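Local structure of telomerase reverse transcriptase (Takifugu rubripes, 4LMO) at residues 22-26 against 207-212; 112-117 against 234-240; 122-126 against 216-221. The protein extends chromosome ends by reverse-transcribing the template of its telomerase RNA, and this chain is its RNA-binding domain. The contacts are given in a common frame with arbitrary orientation. Numbering follows the deposited sequence.

Overall arrangement
All three contacts fasten other parts of this RNA-binding domain to its longest helix, 191-220, or to the T-motif hairpin that follows it. Interactions 1 and 3 share that helix, with centres 11 Å apart, and touch where F23 CE1 lies 3.7 Å from L216 N. Interaction 2 centres 12 Å from interaction 3 and meets it at the hairpin, where Q238 N probably hydrogen-bonds C220 O at 2.9 Å. Interactions 1 and 2 do not touch; their centres are 22 Å apart. The N-terminal segment 22-26 closely follows the TFLY motif, residues 10-15, which is involved in RNA binding. The polymerase domain of the full-length enzyme is absent from this chain.

Interaction 1: 22-26 against 207-212; sequences SFLLN and WLLDGF
F23 is extended (-72/140) and leads into a short 3-10 turn over 24-26, with N26 N bonded to F23 O at 2.8 Å. Segment 207-212 is helical but contains a pi-type turn: W207 O accepts from both G211 N (2.6 Å) and F212 N (3.1 Å). The closest CA atoms are those of L24 and G211, 7.3 Å apart. Aromatic contact comes from F23 and F212, both chi1 t, in an offset edge-to-face pair, the edge of F23 toward the face of F212, centroids 5.8 Å apart and planes at 72°. The contact thus seats the linker after the TFLY helix against helix 191-220, near the centre of the largely helical RNA-binding domain. Leucines supply the remaining packing. L24 (t, p) brings CD2 to 3.5 Å from W207 NE1, at the indole edge. L25 (m, t) directs CD2 at W207 CZ2 (4.1 Å) and CD1 at F212 CE1 (3.9 Å), while L43 of helix 40-48 touches both L25 and W207.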
# COMPACT_ATOMS: atom_id res chain seq x y z
N SER A 22 -1.79 -11.46 -1.91
CA SER A 22 -0.99 -10.98 -3.04
C SER A 22 -0.50 -9.53 -2.86
O SER A 22 -0.03 -8.91 -3.81
CB SER A 22 -1.76 -11.14 -4.35
OG SER A 22 -2.99 -10.44 -4.32
N PHE A 23 -0.60 -9.01 -1.64
CA PHE A 23 -0.09 -7.68 -1.31
C PHE A 23 1.44 -7.68 -1.26
O PHE A 23 2.05 -8.62 -0.76
CB PHE A 23 -0.67 -7.20 0.03
CG PHE A 23 -0.11 -5.89 0.51
CD1 PHE A 23 -0.34 -4.72 -0.19
CD2 PHE A 23 0.64 -5.83 1.69
CE1 PHE A 23 0.17 -3.51 0.26
CE2 PHE A 23 1.15 -4.63 2.14
CZ PHE A 23 0.92 -3.46 1.43
N LEU A 24 2.03 -6.61 -1.79
CA LEU A 24 3.49 -6.46 -1.92
C LEU A 24 4.32 -7.00 -0.74
O LEU A 24 5.25 -7.78 -0.94
CB LEU A 24 3.85 -5.00 -2.21
CG LEU A 24 5.33 -4.57 -2.21
CD1 LEU A 24 6.18 -5.37 -3.19
CD2 LEU A 24 5.44 -3.08 -2.49
N LEU A 25 3.98 -6.57 0.47
CA LEU A 25 4.78 -6.91 1.65
C LEU A 25 4.58 -8.36 2.13
O LEU A 25 5.31 -8.83 3.01
CB LEU A 25 4.51 -5.92 2.79
CG LEU A 25 4.86 -4.44 2.60
CD1 LEU A 25 4.59 -3.67 3.89
CD2 LEU A 25 6.31 -4.25 2.16
N ASN A 26 3.61 -9.05 1.55
CA ASN A 26 3.38 -10.47 1.83
C ASN A 26 4.05 -11.38 0.80
O ASN A 26 4.01 -12.61 0.94
CB ASN A 26 1.89 -10.78 1.92
CG ASN A 26 1.26 -10.26 3.20
OD1 ASN A 26 1.94 -10.04 4.20
ND2 ASN A 26 -0.05 -10.08 3.19
N TRP A 207 6.75 5.75 -3.13
CA TRP A 207 6.51 4.32 -2.90
C TRP A 207 5.36 4.11 -1.97
O TRP A 207 4.55 3.22 -2.16
CB TRP A 207 7.75 3.63 -2.33
CG TRP A 207 7.49 2.19 -1.93
CD1 TRP A 207 7.48 1.07 -2.76
CD2 TRP A 207 7.18 1.67 -0.58
NE1 TRP A 207 7.20 -0.07 -2.05
CE2 TRP A 207 7.00 0.22 -0.74
CE3 TRP A 207 7.03 2.24 0.68
CZ2 TRP A 207 6.70 -0.60 0.34
CZ3 TRP A 207 6.72 1.40 1.76
CH2 TRP A 207 6.56 0.01 1.59
N LEU A 208 5.30 4.96 -0.94
CA LEU A 208 4.31 4.85 0.12
C LEU A 208 2.89 5.01 -0.42
O LEU A 208 1.95 4.37 0.07
CB LEU A 208 4.60 5.88 1.21
CG LEU A 208 4.25 5.59 2.67
CD1 LEU A 208 4.80 4.26 3.14
CD2 LEU A 208 4.77 6.72 3.55
N LEU A 209 2.73 5.85 -1.44
CA LEU A 209 1.43 6.03 -2.07
C LEU A 209 1.15 4.95 -3.11
O LEU A 209 0.12 4.28 -3.06
CB LEU A 209 1.31 7.43 -2.69
CG LEU A 209 -0.09 7.87 -3.18
CD1 LEU A 209 -1.13 7.77 -2.07
CD2 LEU A 209 -0.06 9.29 -3.73
N ASP A 210 2.09 4.76 -4.03
CA ASP A 210 1.93 3.83 -5.15
C ASP A 210 2.03 2.37 -4.73
O ASP A 210 1.22 1.54 -5.13
CB ASP A 210 2.95 4.14 -6.25
CG ASP A 210 2.86 3.17 -7.41
OD1 ASP A 210 1.92 3.31 -8.23
OD2 ASP A 210 3.73 2.28 -7.52
N GLY A 211 3.04 2.06 -3.92
CA GLY A 211 3.26 0.69 -3.47
C GLY A 211 2.37 0.32 -2.30
O GLY A 211 1.62 -0.66 -2.39
N PHE A 212 2.45 1.09 -1.23
CA PHE A 212 1.74 0.75 0.00
C PHE A 212 0.25 1.06 -0.07
O PHE A 212 -0.58 0.14 -0.06
CB PHE A 212 2.40 1.41 1.23
CG PHE A 212 1.91 0.87 2.55
CD1 PHE A 212 2.38 -0.35 3.02
CD2 PHE A 212 0.99 1.57 3.31
CE1 PHE A 212 1.94 -0.86 4.23
CE2 PHE A 212 0.54 1.07 4.52
CZ PHE A 212 1.01 -0.15 4.98

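Interaction 2: 112-117 against 234-240; sequences FLPQHC and RFYRQEV
Two direct hydrogen bonds of 2.6 Å join these segments: Y236 OH donates to L113 O, and C117 N donates to F235 O, nearly straight at 168°. A water adds a bridge, giving a hydrogen to Q115 O (2.9 Å) and accepting one from R237 N (2.8 Å). L113 O and Q115 O are presented by an irregular loop, a type I turn from F112 to Q115 (Q115 N to F112 O, 3.0 Å) and then an inverse gamma turn centred on Q115, against strand 234-237 and the first turn of its helix. CA atoms approach to 4.5 Å at H116-Y236 and 6.9 Å at F112-V240. H116 (chi1 p) meets two partners with different parts: its CB sits over the Y236 ring, 3.8 Å from the centroid, while the R234 guanidinium stacks on its imidazole, centres 4.4 Å apart, planes at 11°. V240 (t) puts CG1 4.1 Å from F112 CB. C117 SG, 3.8 Å from R237 CG, is disulfide-bonded to C96, whose carbonyl accepts from R237 NH1. The loop thus lines the second strand of the T-motif hairpin, 234-237, which pairs with 221-224, while L244 of helix 238-251 backs F112, L113 and Y236.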
# COMPACT_ATOMS: atom_id res chain seq x y z
N PHE A 112 -26.73 -6.86 -1.68
CA PHE A 112 -25.31 -6.54 -1.53
C PHE A 112 -24.85 -5.34 -2.37
O PHE A 112 -23.79 -4.78 -2.11
CB PHE A 112 -24.45 -7.77 -1.83
CG PHE A 112 -24.76 -8.95 -0.96
CD1 PHE A 112 -24.21 -9.05 0.32
CD2 PHE A 112 -25.60 -9.96 -1.41
CE1 PHE A 112 -24.50 -10.14 1.13
CE2 PHE A 112 -25.89 -11.05 -0.60
CZ PHE A 112 -25.34 -11.14 0.67
N LEU A 113 -25.65 -4.96 -3.36
CA LEU A 113 -25.32 -3.81 -4.22
C LEU A 113 -25.08 -2.49 -3.46
O LEU A 113 -24.15 -1.76 -3.80
CB LEU A 113 -26.36 -3.62 -5.33
CG LEU A 113 -26.47 -4.70 -6.43
CD1 LEU A 113 -27.70 -4.47 -7.28
CD2 LEU A 113 -25.23 -4.76 -7.30
N PRO A 114 -25.90 -2.19 -2.43
CA PRO A 114 -25.64 -0.96 -1.66
C PRO A 114 -24.44 -1.06 -0.71
O PRO A 114 -24.00 -0.04 -0.18
CB PRO A 114 -26.92 -0.78 -0.84
CG PRO A 114 -27.94 -1.69 -1.45
CD PRO A 114 -27.15 -2.84 -1.98
N GLN A 115 -23.92 -2.27 -0.51
CA GLN A 115 -22.84 -2.48 0.46
C GLN A 115 -21.45 -2.19 -0.13
O GLN A 115 -20.63 -3.10 -0.29
CB GLN A 115 -22.90 -3.89 1.06
CG GLN A 115 -22.17 -4.01 2.39
CD GLN A 115 -21.97 -5.45 2.82
OE1 GLN A 115 -22.88 -6.27 2.76
NE2 GLN A 115 -20.76 -5.76 3.26
N HIS A 116 -21.21 -0.93 -0.44
CA HIS A 116 -19.90 -0.48 -0.92
C HIS A 116 -19.32 0.54 0.03
O HIS A 116 -20.03 1.09 0.87
CB HIS A 116 -20.00 0.08 -2.34
CG HIS A 116 -21.06 1.15 -2.50
ND1 HIS A 116 -20.77 2.46 -2.53
CD2 HIS A 116 -22.44 1.05 -2.65
CE1 HIS A 116 -21.91 3.16 -2.69
NE2 HIS A 116 -22.93 2.30 -2.76
N CYS A 117 -18.02 0.78 -0.09
CA CYS A 117 -17.32 1.73 0.77
C CYS A 117 -17.03 3.04 0.05
O CYS A 117 -16.43 3.04 -1.02
CB CYS A 117 -16.01 1.12 1.28
SG CYS A 117 -16.21 -0.48 2.11
N ARG A 234 -17.47 3.15 -7.40
CA ARG A 234 -17.82 2.46 -6.16
C ARG A 234 -16.74 1.46 -5.75
O ARG A 234 -16.30 0.65 -6.57
CB ARG A 234 -19.16 1.73 -6.31
CG ARG A 234 -20.38 2.64 -6.32
CD ARG A 234 -21.66 1.82 -6.46
NE ARG A 234 -22.87 2.65 -6.35
CZ ARG A 234 -24.11 2.17 -6.37
NH1 ARG A 234 -24.34 0.87 -6.50
NH2 ARG A 234 -25.14 3.01 -6.26
N PHE A 235 -16.31 1.54 -4.50
CA PHE A 235 -15.36 0.58 -3.93
C PHE A 235 -16.09 -0.49 -3.13
O PHE A 235 -16.72 -0.19 -2.12
CB PHE A 235 -14.37 1.27 -3.00
CG PHE A 235 -13.43 2.22 -3.68
CD1 PHE A 235 -13.69 3.58 -3.69
CD2 PHE A 235 -12.27 1.75 -4.29
CE1 PHE A 235 -12.81 4.47 -4.30
CE2 PHE A 235 -11.40 2.63 -4.91
CZ PHE A 235 -11.67 3.99 -4.92
N TYR A 236 -15.99 -1.74 -3.57
CA TYR A 236 -16.52 -2.86 -2.80
C TYR A 236 -15.39 -3.60 -2.10
O TYR A 236 -14.37 -3.90 -2.73
CB TYR A 236 -17.29 -3.84 -3.69
CG TYR A 236 -18.63 -3.33 -4.19
CD1 TYR A 236 -19.80 -3.61 -3.49
CD2 TYR A 236 -18.72 -2.59 -5.36
CE1 TYR A 236 -21.03 -3.15 -3.94
CE2 TYR A 236 -19.94 -2.13 -5.82
CZ TYR A 236 -21.09 -2.41 -5.11
OH TYR A 236 -22.30 -1.95 -5.58
N ARG A 237 -15.56 -3.90 -0.82
CA ARG A 237 -14.70 -4.87 -0.14
C ARG A 237 -14.68 -6.12 -1.02
O ARG A 237 -15.74 -6.58 -1.46
CB ARG A 237 -15.26 -5.22 1.24
CG ARG A 237 -15.19 -4.11 2.28
CD ARG A 237 -13.90 -4.14 3.08
NE ARG A 237 -13.63 -5.46 3.66
CZ ARG A 237 -13.91 -5.82 4.91
NH1 ARG A 237 -14.46 -4.96 5.76
NH2 ARG A 237 -13.62 -7.05 5.31
N GLN A 238 -13.50 -6.66 -1.28
CA GLN A 238 -13.36 -7.75 -2.25
C GLN A 238 -14.23 -8.97 -1.90
O GLN A 238 -14.63 -9.71 -2.80
CB GLN A 238 -11.89 -8.14 -2.47
CG GLN A 238 -11.46 -9.50 -1.94
CD GLN A 238 -10.83 -9.43 -0.57
OE1 GLN A 238 -10.25 -8.42 -0.18
NE2 GLN A 238 -10.93 -10.53 0.18
N GLU A 239 -14.52 -9.15 -0.62
CA GLU A 239 -15.41 -10.22 -0.15
C GLU A 239 -16.83 -10.02 -0.66
O GLU A 239 -17.48 -10.98 -1.09
CB GLU A 239 -15.42 -10.30 1.39
CG GLU A 239 -14.09 -10.66 2.03
CD GLU A 239 -13.25 -9.44 2.38
OE1 GLU A 239 -13.43 -8.37 1.76
OE2 GLU A 239 -12.40 -9.57 3.29
N VAL A 240 -17.31 -8.78 -0.60
CA VAL A 240 -18.65 -8.44 -1.10
C VAL A 240 -18.68 -8.54 -2.63
O VAL A 240 -19.69 -8.95 -3.21
CB VAL A 240 -19.11 -7.03 -0.66
CG1 VAL A 240 -20.62 -6.90 -0.80
CG2 VAL A 240 -18.70 -6.74 0.77
O HOH W 1 -17.83 -3.01 0.54

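Interaction 3: 122-126 against 216-221; sequences VYLFV and LVRACF
Two helical segments cross at 110°, their axes 11.3 Å apart at closest approach; CA atoms come nearest at V126-L216 (7.2 Å) and V122-V217 (7.6 Å). The interface is wholly apolar, with V122, F125 and V126 on the facing side of helix 122-126. L216 (m, t) comes first on the other segment: its CB is 4.1 Å from F125 CE2 and its CD1 4.2 Å from V126 CG2. One residue on, V217 (t) presents CG2 to both valines, 4.0 Å from V122 CG1 and 4.2 Å from V126 CG2. Helix 191-220 ends at C220, where the T-motif beta hairpin of telomerase reverse transcriptases begins, so the contact packs helix 119-133 across the helix-to-hairpin junction; F235 of the second hairpin strand covers V122 and V217. C220, chi1 m, in the last helical turn, sets SG 3.9 Å from F125 CZ, an oblique sulfur-aromatic contact with the sulfur 4.9 Å from the ring centroid. F221 leaves helical geometry at -130/164, although its N still bonds to V217 O (3.1 Å). With chi1 m its ring edge meets the face of F125 (chi1 t, chi2 69°) in an offset edge-to-face pair, centroids 6.0 Å apart and planes at 68°, while V122 CG2 makes a CH-pi contact over the F221 face, 4.1 Å from the centroid.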
# COMPACT_ATOMS: atom_id res chain seq x y z
N VAL A 122 -12.47 4.30 2.75
CA VAL A 122 -11.24 3.70 2.23
C VAL A 122 -10.03 4.49 2.74
O VAL A 122 -8.97 3.91 3.00
CB VAL A 122 -11.26 3.62 0.68
CG1 VAL A 122 -9.91 3.17 0.14
CG2 VAL A 122 -12.36 2.68 0.22
N TYR A 123 -10.20 5.80 2.90
CA TYR A 123 -9.18 6.62 3.54
C TYR A 123 -8.93 6.22 5.00
O TYR A 123 -7.78 6.05 5.41
CB TYR A 123 -9.49 8.12 3.45
CG TYR A 123 -8.60 8.95 4.33
CD1 TYR A 123 -7.26 9.17 3.99
CD2 TYR A 123 -9.07 9.50 5.52
CE1 TYR A 123 -6.42 9.92 4.80
CE2 TYR A 123 -8.24 10.25 6.35
CZ TYR A 123 -6.92 10.46 5.98
OH TYR A 123 -6.10 11.20 6.80
N LEU A 124 -10.00 6.06 5.78
CA LEU A 124 -9.86 5.74 7.20
C LEU A 124 -9.10 4.43 7.41
O LEU A 124 -8.20 4.35 8.25
CB LEU A 124 -11.23 5.70 7.90
CG LEU A 124 -12.00 7.02 8.01
CD1 LEU A 124 -13.44 6.76 8.45
CD2 LEU A 124 -11.31 8.00 8.96
N PHE A 125 -9.46 3.40 6.64
CA PHE A 125 -8.75 2.13 6.64
C PHE A 125 -7.27 2.30 6.29
O PHE A 125 -6.39 1.84 7.02
CB PHE A 125 -9.39 1.13 5.68
CG PHE A 125 -8.51 -0.04 5.33
CD1 PHE A 125 -8.20 -1.00 6.29
CD2 PHE A 125 -7.98 -0.17 4.05
CE1 PHE A 125 -7.38 -2.07 5.97
CE2 PHE A 125 -7.16 -1.24 3.73
CZ PHE A 125 -6.86 -2.19 4.69
N VAL A 126 -7.00 2.98 5.18
CA VAL A 126 -5.63 3.22 4.72
C VAL A 126 -4.86 4.08 5.72
O VAL A 126 -3.66 3.87 5.93
CB VAL A 126 -5.63 3.83 3.29
CG1 VAL A 126 -4.48 4.81 3.09
CG2 VAL A 126 -5.58 2.71 2.25
N LEU A 216 -2.85 -1.64 -0.89
CA LEU A 216 -3.93 -1.99 0.02
C LEU A 216 -5.30 -1.88 -0.65
O LEU A 216 -6.14 -2.76 -0.49
CB LEU A 216 -3.88 -1.10 1.27
CG LEU A 216 -2.61 -1.21 2.12
CD1 LEU A 216 -2.56 -0.09 3.15
CD2 LEU A 216 -2.52 -2.57 2.79
N VAL A 217 -5.49 -0.79 -1.39
CA VAL A 217 -6.73 -0.56 -2.13
C VAL A 217 -6.94 -1.66 -3.17
O VAL A 217 -8.03 -2.24 -3.26
CB VAL A 217 -6.75 0.85 -2.76
CG1 VAL A 217 -8.03 1.07 -3.56
CG2 VAL A 217 -6.62 1.92 -1.69
N ARG A 218 -5.89 -1.97 -3.94
CA ARG A 218 -5.92 -3.04 -4.94
C ARG A 218 -6.28 -4.41 -4.36
O ARG A 218 -7.06 -5.15 -4.96
CB ARG A 218 -4.59 -3.14 -5.69
CG ARG A 218 -4.53 -2.36 -6.99
CD ARG A 218 -3.21 -2.56 -7.74
NE ARG A 218 -2.85 -3.97 -7.89
CZ ARG A 218 -3.28 -4.78 -8.85
NH1 ARG A 218 -4.12 -4.34 -9.79
NH2 ARG A 218 -2.88 -6.04 -8.89
N ALA A 219 -5.70 -4.73 -3.21
CA ALA A 219 -5.90 -6.04 -2.59
C ALA A 219 -7.26 -6.20 -1.91
O ALA A 219 -7.98 -7.17 -2.16
CB ALA A 219 -4.77 -6.33 -1.61
N CYS A 220 -7.62 -5.22 -1.08
CA CYS A 220 -8.79 -5.33 -0.19
C CYS A 220 -10.11 -4.93 -0.82
O CYS A 220 -11.18 -5.25 -0.29
CB CYS A 220 -8.56 -4.51 1.08
SG CYS A 220 -7.07 -4.97 1.98
N PHE A 221 -10.05 -4.22 -1.94
CA PHE A 221 -11.26 -3.70 -2.58
C PHE A 221 -11.30 -4.03 -4.07
O PHE A 221 -10.29 -4.40 -4.66
CB PHE A 221 -11.35 -2.18 -2.39
CG PHE A 221 -11.42 -1.74 -0.96
CD1 PHE A 221 -12.64 -1.63 -0.31
CD2 PHE A 221 -10.26 -1.44 -0.25
CE1 PHE A 221 -12.71 -1.23 1.02
CE2 PHE A 221 -10.32 -1.03 1.07
CZ PHE A 221 -11.54 -0.93 1.71